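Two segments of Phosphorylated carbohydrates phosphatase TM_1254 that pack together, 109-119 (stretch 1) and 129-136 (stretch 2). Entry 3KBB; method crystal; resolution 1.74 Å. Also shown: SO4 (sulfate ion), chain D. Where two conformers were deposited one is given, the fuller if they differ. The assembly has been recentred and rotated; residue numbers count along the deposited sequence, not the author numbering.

Stretch 1 109-119: TPQREALERLR
Stretch 2 (129-136) VMVFGDQV

A helix start is pinned against the end of a strand. In stretch 1, Thr 109 (-69/134) and Pro 110 (-55/151) are extended, Pro 110 takes the N-cap position, and Gln 111 to Arg 119 are helical, beginning with the Ala 114 N to Pro 110 O bond of 3.0 Å. Stretch 2 is a strand from Val 129 to Val 131 that runs on into Phe 132 and then turns. The register is set by CA pairs Pro 110–Gly 133 at 4.9 Å and Gln 111–Phe 132 at 5.1 Å; moving back along the strand matches moving forward along the helix.

Val 129 (-133/138, chi1 t) makes no contact with stretch 1. Met 130, a selenomethionine at -140/130 with rotamers m, t, m, points toward the helix and reaches two leucines one turn apart: Met 130 CE lies 3.5 Å from Leu 115 CD2, and Met 130 SE 4.0 Å from Leu 118 CD1. Both leucines are m, t. Val 131 (-124/139, t) alternates away.

Phe 132 (-124/163, chi1 -59°, chi2 -82°) gives the largest buried patch. Phe 132 CB sits 3.5 Å from Gln 111 N, and its ring extends along the first helical turn. Gln 111, all-trans with chi3 -171°, lays its CG over one face, 3.9 Å from the centroid of the Phe 132 ring and 23° off the normal, so the aliphatic part of a polar side chain serves as a CH-pi partner. Ala 114 CB approaches CE1 of Phe 132 at 3.6 Å, while Leu 115 CD2 meets CZ of Phe 132 at 3.8 Å.

At Gly 133 (-68/-25) the backbone takes over: Gly 133 N donates to Thr 109 O at 3.2 Å, nearly straight at 172°. An ideal CB at Gly 133 would point toward stretch 1 and come within contact distance, 3.5 Å, of Thr 109 N.

Asp 134 (-85/10, chi1 p, chi2 -15°) turns its carboxylate to the helix start. Asp 134 OD1 accepts from Gln 111 N at 2.9 Å and 160°, satisfying an amide that has no preceding helical turn to bond to. OD2 accepts from two waters, one held by Gln 111 NE2 and the other by Arg 112 N.

Gln 135 (-105/2; m, t, chi3 -30°) closes the turn. Gln 135 N bonds Phe 132 O at 3.0 Å, and Gln 135 OE1 accepts from Phe 132 N at 3.1 Å. Gln 135 NE2 stands 3.5 Å from Gln 111 NE2, two donors that cannot pair; a water instead links them through OE1 of Gln 111, weakly there. Val 136 (-126/157, m) leaves.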

# COMPACT_ATOMS: atom_id res chain seq x y z
N THR A 109 0.99 -0.15 6.86
CA THR A 109 2.21 0.60 7.17
C THR A 109 2.01 1.38 8.46
O THR A 109 0.95 1.99 8.62
CB THR A 109 2.51 1.61 6.05
OG1 THR A 109 2.73 0.91 4.81
CG2 THR A 109 3.75 2.42 6.38
N PRO A 110 2.98 1.33 9.39
CA PRO A 110 2.87 2.15 10.63
C PRO A 110 2.66 3.62 10.36
O PRO A 110 3.16 4.18 9.39
CB PRO A 110 4.22 1.94 11.34
CG PRO A 110 4.62 0.55 10.91
CD PRO A 110 4.21 0.51 9.41
N GLN A 111 1.96 4.25 11.31
CA GLN A 111 1.58 5.64 11.16
C GLN A 111 2.68 6.60 10.74
O GLN A 111 2.52 7.39 9.77
CB GLN A 111 0.88 6.15 12.43
CG GLN A 111 0.43 7.59 12.17
CD GLN A 111 -0.32 8.21 13.37
OE1 GLN A 111 -0.88 9.30 13.24
NE2 GLN A 111 -0.35 7.50 14.50
N ARG A 112 3.78 6.63 11.50
CA ARG A 112 4.78 7.68 11.25
C ARG A 112 5.39 7.55 9.85
O ARG A 112 5.46 8.52 9.06
CB ARG A 112 5.87 7.66 12.34
CG ARG A 112 6.80 8.80 12.24
CD ARG A 112 7.40 9.05 13.59
NE ARG A 112 8.22 7.92 14.02
CZ ARG A 112 9.49 7.74 13.64
NH1 ARG A 112 10.05 8.61 12.80
NH2 ARG A 112 10.18 6.70 14.09
N GLU A 113 5.75 6.33 9.49
CA GLU A 113 6.28 6.02 8.17
C GLU A 113 5.29 6.37 7.04
O GLU A 113 5.68 6.95 6.03
CB GLU A 113 6.63 4.53 8.12
CG GLU A 113 7.52 4.17 6.95
CD GLU A 113 7.54 2.66 6.64
OE1 GLU A 113 7.28 1.82 7.55
OE2 GLU A 113 7.83 2.33 5.47
N ALA A 114 4.01 5.98 7.21
CA ALA A 114 3.00 6.22 6.19
C ALA A 114 2.76 7.70 5.99
O ALA A 114 2.71 8.18 4.86
CB ALA A 114 1.67 5.52 6.56
N LEU A 115 2.64 8.46 7.08
CA LEU A 115 2.41 9.90 6.97
C LEU A 115 3.52 10.63 6.25
O LEU A 115 3.23 11.59 5.52
CB LEU A 115 2.14 10.52 8.36
CG LEU A 115 0.79 10.14 8.99
CD1 LEU A 115 0.67 10.63 10.48
CD2 LEU A 115 -0.40 10.68 8.19
N GLU A 116 4.77 10.21 6.43
CA GLU A 116 5.93 10.81 5.75
C GLU A 116 5.71 10.74 4.22
O GLU A 116 5.86 11.72 3.47
CB GLU A 116 7.20 10.03 6.11
CG GLU A 116 7.70 10.16 7.54
CD GLU A 116 8.96 9.34 7.83
OE1 GLU A 116 9.66 8.94 6.87
OE2 GLU A 116 9.25 9.09 9.03
N ARG A 117 5.35 9.54 3.76
CA ARG A 117 5.10 9.30 2.32
C ARG A 117 3.96 10.15 1.80
O ARG A 117 4.09 10.83 0.79
CB ARG A 117 4.76 7.83 2.06
CG ARG A 117 5.93 6.88 2.07
CD ARG A 117 5.48 5.49 1.63
NE ARG A 117 6.24 4.47 2.34
CZ ARG A 117 5.85 3.22 2.51
NH1 ARG A 117 4.68 2.79 2.04
NH2 ARG A 117 6.64 2.39 3.19
N LEU A 118 2.84 10.12 2.51
CA LEU A 118 1.67 10.86 2.07
C LEU A 118 1.96 12.36 2.04
O LEU A 118 1.48 13.08 1.17
CB LEU A 118 0.50 10.60 3.01
CG LEU A 118 -0.14 9.22 2.94
CD1 LEU A 118 -1.10 9.10 4.11
CD2 LEU A 118 -0.85 9.04 1.59
N ARG A 119 2.70 12.83 3.05
CA ARG A 119 3.03 14.27 3.11
C ARG A 119 3.90 14.70 1.94
O ARG A 119 3.64 15.75 1.32
CB ARG A 119 3.68 14.64 4.45
CG ARG A 119 3.66 16.17 4.72
CD ARG A 119 4.14 16.49 6.16
NE ARG A 119 3.83 17.87 6.59
CZ ARG A 119 2.64 18.26 7.07
NH1 ARG A 119 1.64 17.40 7.16
NH2 ARG A 119 2.46 19.53 7.43
N VAL A 129 -10.44 10.28 7.67
CA VAL A 129 -10.09 9.22 8.62
C VAL A 129 -8.89 8.49 8.06
O VAL A 129 -8.86 8.14 6.86
CB VAL A 129 -11.29 8.25 8.80
CG1 VAL A 129 -10.86 6.91 9.40
CG2 VAL A 129 -12.42 8.91 9.63
N MSE A 130 -7.91 8.16 8.91
CA MSE A 130 -6.79 7.36 8.41
C MSE A 130 -6.44 6.36 9.50
O MSE A 130 -6.37 6.73 10.69
CB MSE A 130 -5.58 8.25 8.09
CG MSE A 130 -5.81 9.41 7.04
SE MSE A 130 -4.15 10.20 6.49
CE MSE A 130 -3.81 11.34 8.07
N VAL A 131 -6.31 5.08 9.15
CA VAL A 131 -5.99 4.03 10.14
C VAL A 131 -4.72 3.34 9.64
O VAL A 131 -4.60 3.07 8.42
CB VAL A 131 -7.16 3.02 10.27
CG1 VAL A 131 -6.75 1.84 11.11
CG2 VAL A 131 -8.42 3.69 10.88
N PHE A 132 -3.79 3.03 10.56
CA PHE A 132 -2.44 2.57 10.22
C PHE A 132 -2.19 1.23 10.90
O PHE A 132 -2.93 0.85 11.79
CB PHE A 132 -1.42 3.63 10.69
CG PHE A 132 -1.66 4.97 10.04
CD1 PHE A 132 -1.18 5.22 8.77
CD2 PHE A 132 -2.40 5.94 10.70
CE1 PHE A 132 -1.41 6.44 8.13
CE2 PHE A 132 -2.67 7.16 10.06
CZ PHE A 132 -2.16 7.39 8.78
N GLY A 133 -1.18 0.51 10.43
CA GLY A 133 -1.01 -0.89 10.85
C GLY A 133 -0.64 -1.08 12.31
O GLY A 133 -0.91 -2.15 12.91
N ASP A 134 -0.02 -0.06 12.89
CA ASP A 134 0.34 -0.09 14.31
C ASP A 134 -0.79 0.34 15.22
O ASP A 134 -0.56 0.57 16.42
CB ASP A 134 1.62 0.73 14.61
CG ASP A 134 1.56 2.21 14.12
OD1 ASP A 134 0.70 2.64 13.32
OD2 ASP A 134 2.46 2.97 14.58
N GLN A 135 -1.99 0.50 14.66
CA GLN A 135 -3.18 0.88 15.43
C GLN A 135 -4.17 -0.26 15.66
O GLN A 135 -5.22 -0.05 16.25
CB GLN A 135 -3.86 2.06 14.73
CG GLN A 135 -2.99 3.30 14.73
CD GLN A 135 -3.68 4.50 14.11
OE1 GLN A 135 -4.52 4.37 13.22
NE2 GLN A 135 -3.32 5.69 14.58
N VAL A 136 -3.82 -1.46 15.19
CA VAL A 136 -4.61 -2.66 15.44
C VAL A 136 -3.75 -3.77 16.04
O VAL A 136 -2.53 -3.77 15.82
CB VAL A 136 -5.24 -3.19 14.12
CG1 VAL A 136 -6.24 -2.15 13.59
CG2 VAL A 136 -4.16 -3.47 13.09
S SO4 D . -0.52 -1.15 2.77
O1 SO4 D . -0.88 0.19 2.29
O2 SO4 D . -0.08 -1.98 1.66
O3 SO4 D . 0.66 -1.07 3.65
O4 SO4 D . -1.65 -1.88 3.45
O HOH W 1 0.66 4.92 15.71
O HOH W 2 -3.62 8.45 13.61
O HOH W 3 4.04 5.07 13.89